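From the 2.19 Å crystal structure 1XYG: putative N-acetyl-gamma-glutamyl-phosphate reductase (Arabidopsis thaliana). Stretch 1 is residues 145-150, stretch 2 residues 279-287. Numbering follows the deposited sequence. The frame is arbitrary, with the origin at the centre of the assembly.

Stretch 1 (145-150) TEILRE
Stretch 2 279-287: SYEDEEFVK

Residues 145-150 are helical, and the helix runs on later in the chain. Residues 279-287 begin in a helix that started earlier in the chain, pass through a turn and loop, and enter a strand at Val 286 that continues beyond Lys 287. Both stretches belong to one chain, and no touching pair is closer than 133 residues in sequence. Together they bury 268 Å², summed over both sides. The backbones come nearest at Glu 146 and Glu 283, whose CA atoms are 7.6 Å apart.

Glu 146 gives up the most surface, 87 Å². Its backbone is helical (phi/psi -61/-21), and its CA-to-CB bond points toward the second stretch. The side chain is folded, with chi1 m (-68°), chi2 p (71°) and chi3 18°. Its aliphatic part packs against several partners. Glu 146 CB lies 3.9 Å from Tyr 280 CE1, and Glu 146 CG lies 3.6 Å from Val 286 CG2. The carboxylate reaches on to Phe 285, where Glu 146 OE2 is 3.9 Å from Phe 285 CB and sits at the edge of the ring, near its plane.

The helix covers 56 Å² of Glu 283, and its CA-to-CB bond points toward the first stretch. Glu 283 closes a type I turn that starts at Tyr 280, and Glu 283 N donates a backbone hydrogen bond to Tyr 280 O at 3.0 Å. The turn passes through Glu 281 (-53/-37) and Asp 282 (-104/15), and neither touches the helix. Glu 283 itself is extended (-91/122), with chi1 m (-66°), chi2 m (-71°) and chi3 4°.

Two acidic side chains therefore meet here. Glu 283 OE1 is 3.7 Å from Glu 146 CG. A water mediates between the carboxylates, donating to Glu 146 OE2 at 3.0 Å and to Glu 283 OE1 at 2.8 Å. It accepts from the backbone N of Phe 285 at 3.1 Å. With both of its protons given to acids and a backbone amide as donor, the water joins the two acids without a direct hydrogen bond between them.

The other carboxylate oxygen of Glu 283 meets Arg 149, about one helical turn after Glu 146. Arg 149 NH2 donates to Glu 283 OE2 at 2.4 Å, a very short hydrogen bond that is part of a salt bridge. The N-H...O angle is 130°, so the bond is well bent. OE2 lies at the edge of the guanidinium, near its plane. The CA-to-CB bond of Arg 149 points toward the second stretch, with chi1 t (-160°), chi2 t (-162°), chi3 m (-37°) and chi4 -79°.

Of Tyr 280, 38 Å² is covered. Its CA-to-CB bond points sideways, but chi1 m (-64°) and chi2 -56° bring the end of the ring nearer. Ile 147 (chi1 m, chi2 m) also starts sideways and reaches in with its end. Ile 147 CD1 lies 3.4 Å from Tyr 280 OH and 4.5 Å from Tyr 280 CZ, at the ring edge and near its plane.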

ATOM      1  N   THR A 145      22.940   2.613  22.390  1.00 30.41           N
ATOM      2  CA  THR A 145      24.275   3.059  22.009  1.00 31.07           C
ATOM      3  C   THR A 145      24.717   4.500  22.276  1.00 32.10           C
ATOM      4  O   THR A 145      25.689   4.713  23.006  1.00 32.43           O
ATOM      5  CB  THR A 145      24.561   2.711  20.534  1.00 30.56           C
ATOM      6  OG1 THR A 145      23.931   1.462  20.211  1.00 28.62           O
ATOM      7  CG2 THR A 145      26.072   2.561  20.325  1.00 31.21           C
ATOM      8  N   GLU A 146      24.033   5.483  21.700  1.00 32.28           N
ATOM      9  CA  GLU A 146      24.433   6.876  21.896  1.00 32.16           C
ATOM     10  C   GLU A 146      24.402   7.360  23.343  1.00 33.30           C
ATOM     11  O   GLU A 146      25.066   8.336  23.686  1.00 34.49           O
ATOM     12  CB  GLU A 146      23.575   7.811  21.034  1.00 30.14           C
ATOM     13  CG  GLU A 146      23.792   7.680  19.535  1.00 27.41           C
ATOM     14  CD  GLU A 146      23.231   6.383  18.955  1.00 29.41           C
ATOM     15  OE1 GLU A 146      22.377   5.737  19.613  1.00 29.33           O
ATOM     16  OE2 GLU A 146      23.629   6.017  17.830  1.00 29.18           O
ATOM     17  N   ILE A 147      23.640   6.685  24.192  1.00 33.44           N
ATOM     18  CA  ILE A 147      23.538   7.081  25.592  1.00 33.26           C
ATOM     19  C   ILE A 147      24.474   6.298  26.531  1.00 34.71           C
ATOM     20  O   ILE A 147      25.131   6.887  27.393  1.00 33.08           O
ATOM     21  CB  ILE A 147      22.081   6.908  26.111  1.00 33.89           C
ATOM     22  CG1 ILE A 147      21.090   7.635  25.191  1.00 35.06           C
ATOM     23  CG2 ILE A 147      21.962   7.443  27.522  1.00 32.35           C
ATOM     24  CD1 ILE A 147      21.182   9.139  25.217  1.00 35.48           C
ATOM     25  N   LEU A 148      24.534   4.977  26.372  1.00 35.90           N
ATOM     26  CA  LEU A 148      25.372   4.154  27.251  1.00 37.02           C
ATOM     27  C   LEU A 148      26.600   3.552  26.565  1.00 36.14           C
ATOM     28  O   LEU A 148      27.124   2.524  26.996  1.00 34.09           O
ATOM     29  CB  LEU A 148      24.516   3.039  27.866  1.00 37.72           C
ATOM     30  CG  LEU A 148      23.318   3.502  28.709  1.00 40.87           C
ATOM     31  CD1 LEU A 148      22.461   2.322  29.125  1.00 40.77           C
ATOM     32  CD2 LEU A 148      23.827   4.233  29.937  1.00 42.39           C
ATOM     33  N   ARG A 149      27.058   4.206  25.505  1.00 36.87           N
ATOM     34  CA  ARG A 149      28.209   3.737  24.751  1.00 38.65           C
ATOM     35  C   ARG A 149      29.351   3.201  25.624  1.00 39.83           C
ATOM     36  O   ARG A 149      29.781   2.054  25.461  1.00 37.06           O
ATOM     37  CB  ARG A 149      28.751   4.855  23.864  1.00 39.35           C
ATOM     38  CG  ARG A 149      29.594   4.317  22.728  1.00 42.06           C
ATOM     39  CD  ARG A 149      30.454   5.384  22.152  1.00 42.77           C
ATOM     40  NE  ARG A 149      29.771   6.669  22.126  1.00 44.90           N
ATOM     41  CZ  ARG A 149      28.871   7.037  21.224  1.00 43.41           C
ATOM     42  NH1 ARG A 149      28.520   6.213  20.245  1.00 43.14           N
ATOM     43  NH2 ARG A 149      28.350   8.253  21.289  1.00 42.41           N
ATOM     44  N   GLU A 150      29.839   4.028  26.543  1.00 42.05           N
ATOM     45  CA  GLU A 150      30.949   3.643  27.407  1.00 45.14           C
ATOM     46  C   GLU A 150      30.734   2.369  28.225  1.00 44.32           C
ATOM     47  O   GLU A 150      31.667   1.586  28.413  1.00 42.81           O
ATOM     48  CB  GLU A 150      31.319   4.806  28.327  1.00 49.71           C
ATOM     49  CG  GLU A 150      31.888   6.001  27.578  1.00 56.78           C
ATOM     50  CD  GLU A 150      33.017   5.610  26.635  1.00 60.46           C
ATOM     51  OE1 GLU A 150      33.969   4.941  27.091  1.00 63.07           O
ATOM     52  OE2 GLU A 150      32.957   5.969  25.438  1.00 61.22           O
ATOM     53  N   SER A 279      23.947  17.719  22.066  1.00 40.45           N
ATOM     54  CA  SER A 279      24.108  16.333  22.512  1.00 40.63           C
ATOM     55  C   SER A 279      24.401  15.321  21.402  1.00 40.22           C
ATOM     56  O   SER A 279      25.042  14.300  21.652  1.00 39.89           O
ATOM     57  CB  SER A 279      22.853  15.874  23.265  1.00 39.54           C
ATOM     58  OG  SER A 279      22.616  16.666  24.412  1.00 40.06           O
ATOM     59  N   TYR A 280      23.941  15.606  20.184  1.00 40.29           N
ATOM     60  CA  TYR A 280      24.123  14.686  19.062  1.00 42.11           C
ATOM     61  C   TYR A 280      24.869  15.229  17.845  1.00 45.80           C
ATOM     62  O   TYR A 280      24.895  14.583  16.790  1.00 44.49           O
ATOM     63  CB  TYR A 280      22.755  14.164  18.607  1.00 37.13           C
ATOM     64  CG  TYR A 280      22.053  13.335  19.655  1.00 33.85           C
ATOM     65  CD1 TYR A 280      22.678  12.221  20.212  1.00 31.20           C
ATOM     66  CD2 TYR A 280      20.765  13.664  20.097  1.00 32.05           C
ATOM     67  CE1 TYR A 280      22.048  11.447  21.184  1.00 30.99           C
ATOM     68  CE2 TYR A 280      20.119  12.895  21.072  1.00 29.16           C
ATOM     69  CZ  TYR A 280      20.772  11.787  21.610  1.00 31.59           C
ATOM     70  OH  TYR A 280      20.173  11.008  22.580  1.00 30.57           O
ATOM     71  N   GLU A 281      25.489  16.395  17.988  1.00 51.00           N
ATOM     72  CA  GLU A 281      26.206  17.022  16.880  1.00 54.66           C
ATOM     73  C   GLU A 281      27.242  16.139  16.176  1.00 54.55           C
ATOM     74  O   GLU A 281      27.393  16.220  14.960  1.00 52.21           O
ATOM     75  CB  GLU A 281      26.878  18.300  17.361  1.00 61.46           C
ATOM     76  CG  GLU A 281      28.017  18.044  18.296  1.00 69.30           C
ATOM     77  CD  GLU A 281      28.539  19.313  18.909  1.00 74.03           C
ATOM     78  OE1 GLU A 281      28.779  20.278  18.155  1.00 77.91           O
ATOM     79  OE2 GLU A 281      28.714  19.341  20.145  1.00 77.76           O
ATOM     80  N   ASP A 282      27.957  15.306  16.927  1.00 53.38           N
ATOM     81  CA  ASP A 282      28.962  14.440  16.311  1.00 53.17           C
ATOM     82  C   ASP A 282      28.511  12.987  16.178  1.00 49.81           C
ATOM     83  O   ASP A 282      29.322  12.094  15.932  1.00 49.70           O
ATOM     84  CB  ASP A 282      30.268  14.500  17.105  1.00 57.38           C
ATOM     85  CG  ASP A 282      30.903  15.871  17.061  1.00 63.19           C
ATOM     86  OD1 ASP A 282      31.123  16.385  15.941  1.00 62.73           O
ATOM     87  OD2 ASP A 282      31.179  16.437  18.141  1.00 64.02           O
ATOM     88  N   GLU A 283      27.215  12.758  16.336  1.00 44.85           N
ATOM     89  CA  GLU A 283      26.661  11.416  16.235  1.00 39.55           C
ATOM     90  C   GLU A 283      26.224  11.112  14.818  1.00 36.94           C
ATOM     91  O   GLU A 283      25.393  11.815  14.245  1.00 37.29           O
ATOM     92  CB  GLU A 283      25.483  11.269  17.193  1.00 37.87           C
ATOM     93  CG  GLU A 283      25.900  11.349  18.651  1.00 33.35           C
ATOM     94  CD  GLU A 283      26.672  10.121  19.119  1.00 33.51           C
ATOM     95  OE1 GLU A 283      26.959   9.233  18.291  1.00 31.21           O
ATOM     96  OE2 GLU A 283      26.987  10.044  20.329  1.00 32.57           O
ATOM     97  N   GLU A 284      26.798  10.056  14.254  1.00 34.36           N
ATOM     98  CA  GLU A 284      26.475   9.634  12.899  1.00 31.95           C
ATOM     99  C   GLU A 284      24.997   9.268  12.712  1.00 31.03           C
ATOM    100  O   GLU A 284      24.342   9.739  11.784  1.00 29.58           O
ATOM    101  CB  GLU A 284      27.338   8.426  12.514  1.00 31.75           C
ATOM    102  CG  GLU A 284      26.984   7.780  11.172  1.00 32.64           C
ATOM    103  CD  GLU A 284      27.157   8.725   9.989  1.00 34.24           C
ATOM    104  OE1 GLU A 284      27.806   9.778  10.150  1.00 36.70           O
ATOM    105  OE2 GLU A 284      26.650   8.413   8.892  1.00 35.16           O
ATOM    106  N   PHE A 285      24.471   8.448  13.615  1.00 30.03           N
ATOM    107  CA  PHE A 285      23.101   7.968  13.494  1.00 29.67           C
ATOM    108  C   PHE A 285      21.936   8.766  14.049  1.00 30.26           C
ATOM    109  O   PHE A 285      20.783   8.408  13.821  1.00 31.91           O
ATOM    110  CB  PHE A 285      23.056   6.548  14.022  1.00 27.29           C
ATOM    111  CG  PHE A 285      24.008   5.638  13.312  1.00 26.08           C
ATOM    112  CD1 PHE A 285      23.844   5.382  11.949  1.00 24.80           C
ATOM    113  CD2 PHE A 285      25.096   5.082  13.980  1.00 23.76           C
ATOM    114  CE1 PHE A 285      24.753   4.585  11.257  1.00 24.13           C
ATOM    115  CE2 PHE A 285      26.013   4.283  13.299  1.00 23.54           C
ATOM    116  CZ  PHE A 285      25.841   4.034  11.938  1.00 24.20           C
ATOM    117  N   VAL A 286      22.212   9.841  14.769  1.00 30.58           N
ATOM    118  CA  VAL A 286      21.140  10.654  15.311  1.00 29.45           C
ATOM    119  C   VAL A 286      21.256  12.059  14.731  1.00 29.84           C
ATOM    120  O   VAL A 286      22.192  12.791  15.027  1.00 30.36           O
ATOM    121  CB  VAL A 286      21.214  10.704  16.853  1.00 29.19           C
ATOM    122  CG1 VAL A 286      20.002  11.447  17.419  1.00 27.26           C
ATOM    123  CG2 VAL A 286      21.301   9.288  17.407  1.00 27.22           C
ATOM    124  N   LYS A 287      20.297  12.425  13.890  1.00 31.08           N
ATOM    125  CA  LYS A 287      20.293  13.735  13.258  1.00 31.16           C
ATOM    126  C   LYS A 287      19.204  14.634  13.829  1.00 31.96           C
ATOM    127  O   LYS A 287      18.034  14.248  13.900  1.00 32.17           O
ATOM    128  CB  LYS A 287      20.070  13.597  11.745  1.00 31.51           C
ATOM    129  CG  LYS A 287      21.017  12.634  11.022  1.00 31.85           C
ATOM    130  CD  LYS A 287      22.483  13.003  11.248  1.00 32.59           C
ATOM    131  CE  LYS A 287      23.414  12.145  10.400  1.00 32.14           C
ATOM    132  NZ  LYS A 287      24.834  12.305  10.828  1.00 33.16           N
TER
HETATM  133  O   HOH W   1      25.587   7.749  16.414  1.00 24.67           O